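Local coordinates for cell division control protein Cdc48 (Mycobacterium smegmatis, PDB 5E7P), which probably binds and hydrolyses ATP as a Cdc48-type AAA ATPase, with ADP bound in each of its two P-loop modules in this crystal, at residues L323-A334 and F363-D374; I587-Q596 and P632-L640. All coordinates share one frame; numbering follows the deposited sequence.

Both contacts join the chain that leaves a Walker B-type strand to the chain that leaves the sensor-1-type strand beside it, contact 1 in the first AAA module and contact 2 in the second. Their centres lie about 32 Å apart and they do not touch. Contact 1 includes the strands themselves and is mostly buried: a parallel ladder with aromatic and aliphatic packing gives way to waters bridging carboxylates and backbone. Contact 2 starts beyond the strands and is only partly buried. A short helix and the loop after it meet 3-10 turns there through a few backbone bonds, with isoleucine packing on the inner side and an arginine laid against the turn at the exposed end.

Contact 1 (L323-A334 and F363-D374); sequences LFIADVDALLPA and FIATSAVPENVD
Thr366 meets Phe324, Ala326 and Asp327 with its two branches. OG1 accepts from Asp327 N at 2.7 Å in a nearly straight bond (167°), and methyl CG2 stands at the edge of the Phe324 ring, 3.7 Å from CE1. A chi1 of 59°, with OG1 between its own backbone N and carbonyl carbon, sends the two branches to these separate partners. Thr366 O takes the next amide, Val328 N, at 2.8 Å, gripping the turn that begins at Asp327. On the other face of the sheet, Phe363 sets its ring edge against Ile325 CD1, while Phe363 CD1 lies 3.9 Å from Leu323 CD2. Val328 CG1 reaches Ala365 CB and, 3.8 Å away, Val373 CG2, which also packs on Asp329 CB. One water links Asp327 OD1, Asp329 OD1 and Ala368 N; another joins Asp329 OD2 to Val369 N, and Asn194 also bonds this OD2. Behind these groups, backbone bonds link Leu323, Ile364, Ile325 and Thr366 in turn as a parallel ladder. Farther on, Leu332 O receives Asp374 N at 2.7 Å, and Ala334 N bonds to Asn372 O from above the carbonyl plane; Asp374 pairs in turn with Arg376. By position the strands correspond to the Walker B and sensor-1 strands, though Ala326-Asp327 stand where an Asp-Glu pair is usual, and Phe324 and Thr366 lie close to the ADP-binding Ala277 and Lys276. Strand 289-293 flanks strand 321-326 on its other edge, helices 302-319 and 344-356 pack on Leu323, and the latter helix makes the crossover between the two strands.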
# COMPACT_ATOMS: atom_id res chain seq x y z
N LEU A 323 -21.11 5.34 15.36
CA LEU A 323 -20.73 6.36 14.39
C LEU A 323 -19.48 5.88 13.67
O LEU A 323 -18.43 5.68 14.28
CB LEU A 323 -20.46 7.71 15.07
CG LEU A 323 -20.09 8.87 14.14
CD1 LEU A 323 -21.27 9.27 13.25
CD2 LEU A 323 -19.58 10.07 14.92
N PHE A 324 -19.59 5.69 12.36
CA PHE A 324 -18.49 5.16 11.57
C PHE A 324 -18.05 6.12 10.47
O PHE A 324 -18.85 6.51 9.61
CB PHE A 324 -18.85 3.79 10.99
CG PHE A 324 -17.86 3.27 9.98
CD1 PHE A 324 -16.49 3.32 10.22
CD2 PHE A 324 -18.30 2.72 8.78
CE1 PHE A 324 -15.59 2.84 9.29
CE2 PHE A 324 -17.40 2.24 7.84
CZ PHE A 324 -16.04 2.30 8.10
N ILE A 325 -16.78 6.50 10.49
CA ILE A 325 -16.20 7.32 9.43
C ILE A 325 -15.13 6.54 8.68
O ILE A 325 -14.04 6.31 9.20
CB ILE A 325 -15.62 8.64 9.98
CG1 ILE A 325 -16.70 9.46 10.67
CG2 ILE A 325 -15.01 9.45 8.85
CD1 ILE A 325 -16.20 10.76 11.27
N ALA A 326 -15.45 6.14 7.46
CA ALA A 326 -14.50 5.42 6.62
C ALA A 326 -13.44 6.37 6.08
O ALA A 326 -13.77 7.41 5.51
CB ALA A 326 -15.23 4.72 5.48
N ASP A 327 -12.18 6.00 6.27
CA ASP A 327 -11.05 6.78 5.78
C ASP A 327 -11.07 8.22 6.31
O ASP A 327 -11.21 9.18 5.55
CB ASP A 327 -10.98 6.74 4.25
CG ASP A 327 -10.93 5.31 3.72
OD1 ASP A 327 -9.84 4.69 3.78
OD2 ASP A 327 -11.97 4.81 3.24
N VAL A 328 -10.92 8.33 7.62
CA VAL A 328 -11.03 9.60 8.33
C VAL A 328 -9.81 10.50 8.09
O VAL A 328 -9.82 11.68 8.43
CB VAL A 328 -11.23 9.35 9.85
CG1 VAL A 328 -9.95 8.84 10.49
CG2 VAL A 328 -11.74 10.60 10.56
N ASP A 329 -8.76 9.95 7.49
CA ASP A 329 -7.56 10.74 7.23
C ASP A 329 -7.80 11.81 6.15
O ASP A 329 -7.07 12.79 6.07
CB ASP A 329 -6.37 9.85 6.86
CG ASP A 329 -6.68 8.89 5.73
OD1 ASP A 329 -7.80 8.34 5.71
OD2 ASP A 329 -5.80 8.68 4.87
N ALA A 330 -8.83 11.62 5.34
CA ALA A 330 -9.23 12.62 4.36
C ALA A 330 -10.03 13.73 5.02
O ALA A 330 -10.03 14.87 4.57
CB ALA A 330 -10.03 11.98 3.24
N LEU A 331 -10.73 13.39 6.11
CA LEU A 331 -11.52 14.35 6.87
C LEU A 331 -10.70 15.04 7.95
O LEU A 331 -10.86 16.23 8.20
CB LEU A 331 -12.74 13.66 7.48
CG LEU A 331 -13.58 14.44 8.50
CD1 LEU A 331 -14.22 15.66 7.86
CD2 LEU A 331 -14.64 13.54 9.12
N LEU A 332 -9.81 14.28 8.60
CA LEU A 332 -8.95 14.84 9.64
C LEU A 332 -7.47 14.55 9.37
O LEU A 332 -6.86 13.75 10.07
CB LEU A 332 -9.34 14.31 11.02
CG LEU A 332 -10.69 14.77 11.59
CD1 LEU A 332 -10.99 14.04 12.89
CD2 LEU A 332 -10.68 16.27 11.82
N PRO A 333 -6.89 15.24 8.38
CA PRO A 333 -5.49 15.01 8.00
C PRO A 333 -4.53 15.43 9.11
O PRO A 333 -4.82 16.38 9.84
CB PRO A 333 -5.30 15.94 6.78
CG PRO A 333 -6.68 16.38 6.38
CD PRO A 333 -7.49 16.35 7.63
N ALA A 334 -3.41 14.73 9.24
CA ALA A 334 -2.47 14.99 10.33
C ALA A 334 -1.77 16.34 10.20
O ALA A 334 -1.54 17.02 11.20
CB ALA A 334 -1.46 13.88 10.42
N PHE A 363 -17.60 4.83 18.66
CA PHE A 363 -17.01 5.49 17.50
C PHE A 363 -15.90 4.64 16.87
O PHE A 363 -14.94 4.25 17.54
CB PHE A 363 -16.47 6.86 17.90
CG PHE A 363 -15.74 7.58 16.79
CD1 PHE A 363 -16.39 7.90 15.61
CD2 PHE A 363 -14.42 7.96 16.94
CE1 PHE A 363 -15.73 8.56 14.59
CE2 PHE A 363 -13.75 8.62 15.93
CZ PHE A 363 -14.41 8.92 14.75
N ILE A 364 -16.05 4.36 15.58
CA ILE A 364 -15.04 3.63 14.83
C ILE A 364 -14.66 4.37 13.56
O ILE A 364 -15.53 4.78 12.79
CB ILE A 364 -15.53 2.22 14.44
CG1 ILE A 364 -15.91 1.41 15.69
CG2 ILE A 364 -14.46 1.49 13.65
CD1 ILE A 364 -16.52 0.07 15.37
N ALA A 365 -13.36 4.55 13.35
CA ALA A 365 -12.88 5.19 12.13
C ALA A 365 -11.77 4.35 11.49
O ALA A 365 -11.03 3.65 12.17
CB ALA A 365 -12.38 6.58 12.43
N THR A 366 -11.68 4.42 10.16
CA THR A 366 -10.63 3.71 9.44
C THR A 366 -9.66 4.68 8.78
O THR A 366 -9.97 5.84 8.56
CB THR A 366 -11.21 2.77 8.37
OG1 THR A 366 -11.97 3.54 7.43
CG2 THR A 366 -12.10 1.71 9.00
N SER A 367 -8.47 4.17 8.48
CA SER A 367 -7.43 4.93 7.81
C SER A 367 -6.29 3.98 7.49
O SER A 367 -5.84 3.25 8.37
CB SER A 367 -6.92 6.06 8.70
OG SER A 367 -5.81 6.71 8.10
N ALA A 368 -5.82 3.98 6.25
CA ALA A 368 -4.73 3.10 5.85
C ALA A 368 -3.51 3.31 6.74
O ALA A 368 -3.01 2.37 7.36
CB ALA A 368 -4.37 3.30 4.39
N VAL A 369 -3.05 4.55 6.82
CA VAL A 369 -1.92 4.91 7.66
C VAL A 369 -2.39 5.78 8.83
O VAL A 369 -2.87 6.90 8.61
CB VAL A 369 -0.84 5.65 6.86
CG1 VAL A 369 0.36 5.97 7.74
CG2 VAL A 369 -0.42 4.82 5.66
N PRO A 370 -2.23 5.28 10.06
CA PRO A 370 -2.77 5.92 11.28
C PRO A 370 -2.20 7.32 11.51
O PRO A 370 -2.94 8.21 11.94
CB PRO A 370 -2.30 4.98 12.40
CG PRO A 370 -1.94 3.71 11.74
CD PRO A 370 -1.45 4.08 10.38
N GLU A 371 -0.92 7.50 11.23
CA GLU A 371 -0.28 8.79 11.46
C GLU A 371 -0.66 9.84 10.42
O GLU A 371 -0.20 10.98 10.47
CB GLU A 371 1.24 8.65 11.54
CG GLU A 371 1.88 8.07 10.30
CD GLU A 371 2.26 6.61 10.46
OE1 GLU A 371 1.59 5.89 11.24
OE2 GLU A 371 3.22 6.17 9.80
N ASN A 372 -1.51 9.45 9.47
CA ASN A 372 -2.07 10.41 8.52
C ASN A 372 -3.33 11.07 9.06
O ASN A 372 -3.90 11.96 8.42
CB ASN A 372 -2.36 9.73 7.18
CG ASN A 372 -1.10 9.53 6.35
OD1 ASN A 372 -0.07 10.13 6.61
ND2 ASN A 372 -1.20 8.68 5.34
N VAL A 373 -3.77 10.63 10.23
CA VAL A 373 -4.93 11.22 10.89
C VAL A 373 -4.49 12.18 11.98
O VAL A 373 -3.48 11.95 12.65
CB VAL A 373 -5.83 10.13 11.50
CG1 VAL A 373 -7.10 10.74 12.09
CG2 VAL A 373 -6.20 9.11 10.45
N ASP A 374 -5.24 13.28 12.13
CA ASP A 374 -5.03 14.28 13.17
C ASP A 374 -4.68 13.62 14.50
O ASP A 374 -5.39 12.72 14.96
CB ASP A 374 -6.31 15.12 13.33
CG ASP A 374 -6.07 16.45 14.05
OD1 ASP A 374 -5.27 16.50 15.01
OD2 ASP A 374 -6.70 17.44 13.65
O HOH W 1 -7.37 5.73 4.61
O HOH W 2 -10.85 2.32 5.18
O HOH W 3 -4.06 6.75 5.39
O HOH W 4 -7.25 17.50 11.09

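Contact 2 (I587-Q596 and P632-L640); sequences IDALAPRRGQ and PDLIDPALL
Arg593 lies along the 3-10 turn at Asp633 and Leu634 and presents edge and face of its guanidinium to different partners. Its chain is extended from CG to NE, carrying NE to Asp633 O at 2.6 Å (161°), with that oxygen close to the guanidinium plane. Pro637 crosses the arginine at about a right angle: its CG and CD sit over one face of the group, CG 3.5 Å from NH1. Ile635 O lies over the same face, and is 3.6 Å from Arg593 CG nearer the backbone. A water that donates to Pro632 O and Ile635 O receives a weak bond from Arg593 NH2. At the buried side, Ile635 and Ile587 cross nearly perpendicularly, Ile635 CD1 meeting Ile587 CG2 at 3.6 Å. With Ile635 CG1 anti to its carbonyl carbon (chi1 -54°), the same chain also passes Asp588 CA and CB. Ala591 CB points at Leu639 and touches CD2 at 4.0 Å, while Gln596 NE2 approaches Leu634 CD2 at about a right angle on the exposed side. Between these side chains the backbones are tied by Asp636 N to Ala591 O (3.2 Å, 169°) and by a weak bond from Arg593 N to Leu634 O. Leu523 of strand 521-525 backs both isoleucines, and helix 602-617 takes Leu639. The arrangement is that of the AAA second region of homology: 632-640 follows the sensor-1 asparagine Asn630, an ADP-binding residue, and leads toward the segment that carries the arginine fingers in AAA relatives, docking on helix 587-590 and the loop that follow the Walker B Asp-Glu pair.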
# COMPACT_ATOMS: atom_id res chain seq x y z
N ILE A 587 16.55 3.60 14.00
CA ILE A 587 16.37 3.52 15.45
C ILE A 587 17.34 4.44 16.20
O ILE A 587 17.10 4.78 17.36
CB ILE A 587 16.51 2.04 15.93
CG1 ILE A 587 16.18 1.89 17.42
CG2 ILE A 587 17.89 1.49 15.61
CD1 ILE A 587 14.75 2.21 17.77
N ASP A 588 18.42 4.85 15.54
CA ASP A 588 19.38 5.75 16.16
C ASP A 588 18.81 7.16 16.36
O ASP A 588 19.16 7.85 17.32
CB ASP A 588 20.67 5.82 15.34
CG ASP A 588 20.43 6.20 13.89
OD1 ASP A 588 19.60 5.54 13.23
OD2 ASP A 588 21.06 7.17 13.42
N ALA A 589 17.92 7.57 15.47
CA ALA A 589 17.27 8.88 15.60
C ALA A 589 16.18 8.82 16.66
O ALA A 589 15.96 9.78 17.39
CB ALA A 589 16.70 9.33 14.26
N LEU A 590 15.50 7.68 16.73
CA LEU A 590 14.41 7.49 17.68
C LEU A 590 14.95 7.41 19.10
O LEU A 590 14.32 7.88 20.05
CB LEU A 590 13.62 6.23 17.33
CG LEU A 590 12.11 6.22 17.61
CD1 LEU A 590 11.44 5.12 16.80
CD2 LEU A 590 11.82 6.04 19.09
N ALA A 591 16.13 6.81 19.25
CA ALA A 591 16.75 6.66 20.57
C ALA A 591 18.27 6.88 20.53
O ALA A 591 19.03 5.92 20.62
CB ALA A 591 16.42 5.30 21.16
N PRO A 592 18.70 8.14 20.40
CA PRO A 592 20.13 8.47 20.38
C PRO A 592 20.74 8.42 21.77
O PRO A 592 20.01 8.36 22.76
CB PRO A 592 20.14 9.90 19.84
CG PRO A 592 18.86 10.47 20.33
CD PRO A 592 17.86 9.35 20.27
N ARG A 593 22.06 8.45 21.85
CA ARG A 593 22.75 8.45 23.13
C ARG A 593 22.46 9.72 23.91
O ARG A 593 22.26 10.79 23.32
CB ARG A 593 24.26 8.28 22.94
CG ARG A 593 24.69 6.88 22.57
CD ARG A 593 26.18 6.81 22.29
NE ARG A 593 26.63 5.45 22.00
CZ ARG A 593 27.15 4.63 22.91
NH1 ARG A 593 27.30 5.03 24.16
NH2 ARG A 593 27.52 3.40 22.55
N ARG A 594 22.43 9.60 25.23
CA ARG A 594 22.20 10.74 26.11
C ARG A 594 23.29 11.79 25.91
O ARG A 594 24.48 11.49 26.00
CB ARG A 594 22.15 10.29 27.57
CG ARG A 594 22.23 11.41 28.59
CD ARG A 594 23.47 11.25 29.46
NE ARG A 594 23.56 9.91 30.03
CZ ARG A 594 24.63 9.43 30.64
NH1 ARG A 594 25.72 10.17 30.77
NH2 ARG A 594 24.62 8.19 31.13
N GLY A 595 22.87 13.02 25.63
CA GLY A 595 23.80 14.10 25.35
C GLY A 595 23.71 14.59 23.92
O GLY A 595 24.04 15.73 23.62
N GLN A 596 23.25 13.72 23.02
CA GLN A 596 23.14 14.08 21.61
C GLN A 596 22.03 15.11 21.37
O GLN A 596 22.14 15.96 20.49
CB GLN A 596 22.91 12.84 20.74
CG GLN A 596 24.09 11.88 20.69
CD GLN A 596 25.24 12.38 19.83
OE1 GLN A 596 25.68 13.53 19.95
NE2 GLN A 596 25.74 11.51 18.95
N PRO A 632 24.88 1.93 14.54
CA PRO A 632 24.48 1.31 15.80
C PRO A 632 25.15 1.93 17.02
O PRO A 632 24.61 1.88 18.12
CB PRO A 632 24.93 -0.15 15.64
CG PRO A 632 26.04 -0.08 14.65
CD PRO A 632 25.66 1.01 13.69
N ASP A 633 26.32 2.53 16.82
CA ASP A 633 27.08 3.13 17.92
C ASP A 633 26.43 4.41 18.45
O ASP A 633 26.81 4.91 19.51
CB ASP A 633 28.53 3.39 17.50
CG ASP A 633 28.62 4.17 16.20
OD1 ASP A 633 27.86 3.86 15.26
OD2 ASP A 633 29.46 5.10 16.12
N LEU A 634 25.46 4.93 17.72
CA LEU A 634 24.77 6.15 18.13
C LEU A 634 23.46 5.84 18.86
O LEU A 634 22.69 6.74 19.17
CB LEU A 634 24.48 7.04 16.92
CG LEU A 634 25.71 7.56 16.17
CD1 LEU A 634 25.30 8.28 14.89
CD2 LEU A 634 26.53 8.48 17.07
N ILE A 635 23.23 4.56 19.13
CA ILE A 635 22.05 4.14 19.88
C ILE A 635 22.38 4.07 21.37
O ILE A 635 23.46 3.62 21.75
CB ILE A 635 21.55 2.76 19.42
CG1 ILE A 635 21.33 2.75 17.91
CG2 ILE A 635 20.28 2.36 20.15
CD1 ILE A 635 21.03 1.38 17.35
N ASP A 636 21.45 4.53 22.20
CA ASP A 636 21.58 4.38 23.65
C ASP A 636 21.74 2.89 23.98
O ASP A 636 20.84 2.09 23.70
CB ASP A 636 20.35 4.96 24.35
CG ASP A 636 20.41 4.84 25.86
OD1 ASP A 636 21.53 4.74 26.41
OD2 ASP A 636 19.34 4.84 26.50
N PRO A 637 22.89 2.52 24.57
CA PRO A 637 23.24 1.13 24.91
C PRO A 637 22.17 0.38 25.70
O PRO A 637 22.12 -0.85 25.64
CB PRO A 637 24.50 1.30 25.77
CG PRO A 637 25.11 2.55 25.27
CD PRO A 637 23.97 3.46 24.92
N ALA A 638 21.31 1.11 26.41
CA ALA A 638 20.22 0.49 27.16
C ALA A 638 19.24 -0.23 26.24
O ALA A 638 18.49 -1.10 26.69
CB ALA A 638 19.51 1.54 28.00
N LEU A 639 19.24 0.15 24.97
CA LEU A 639 18.39 -0.48 23.96
C LEU A 639 18.88 -1.89 23.63
O LEU A 639 18.12 -2.72 23.14
CB LEU A 639 18.38 0.36 22.67
CG LEU A 639 17.36 1.47 22.45
CD1 LEU A 639 16.03 0.89 22.00
CD2 LEU A 639 17.17 2.33 23.69
N LEU A 640 20.16 -2.14 23.89
CA LEU A 640 20.81 -3.36 23.41
C LEU A 640 20.97 -4.42 24.50
O LEU A 640 21.60 -5.45 24.28
CB LEU A 640 22.17 -3.04 22.79
CG LEU A 640 22.17 -1.92 21.75
CD1 LEU A 640 23.54 -1.79 21.09
CD2 LEU A 640 21.09 -2.14 20.70
O HOH W 5 25.18 1.91 20.80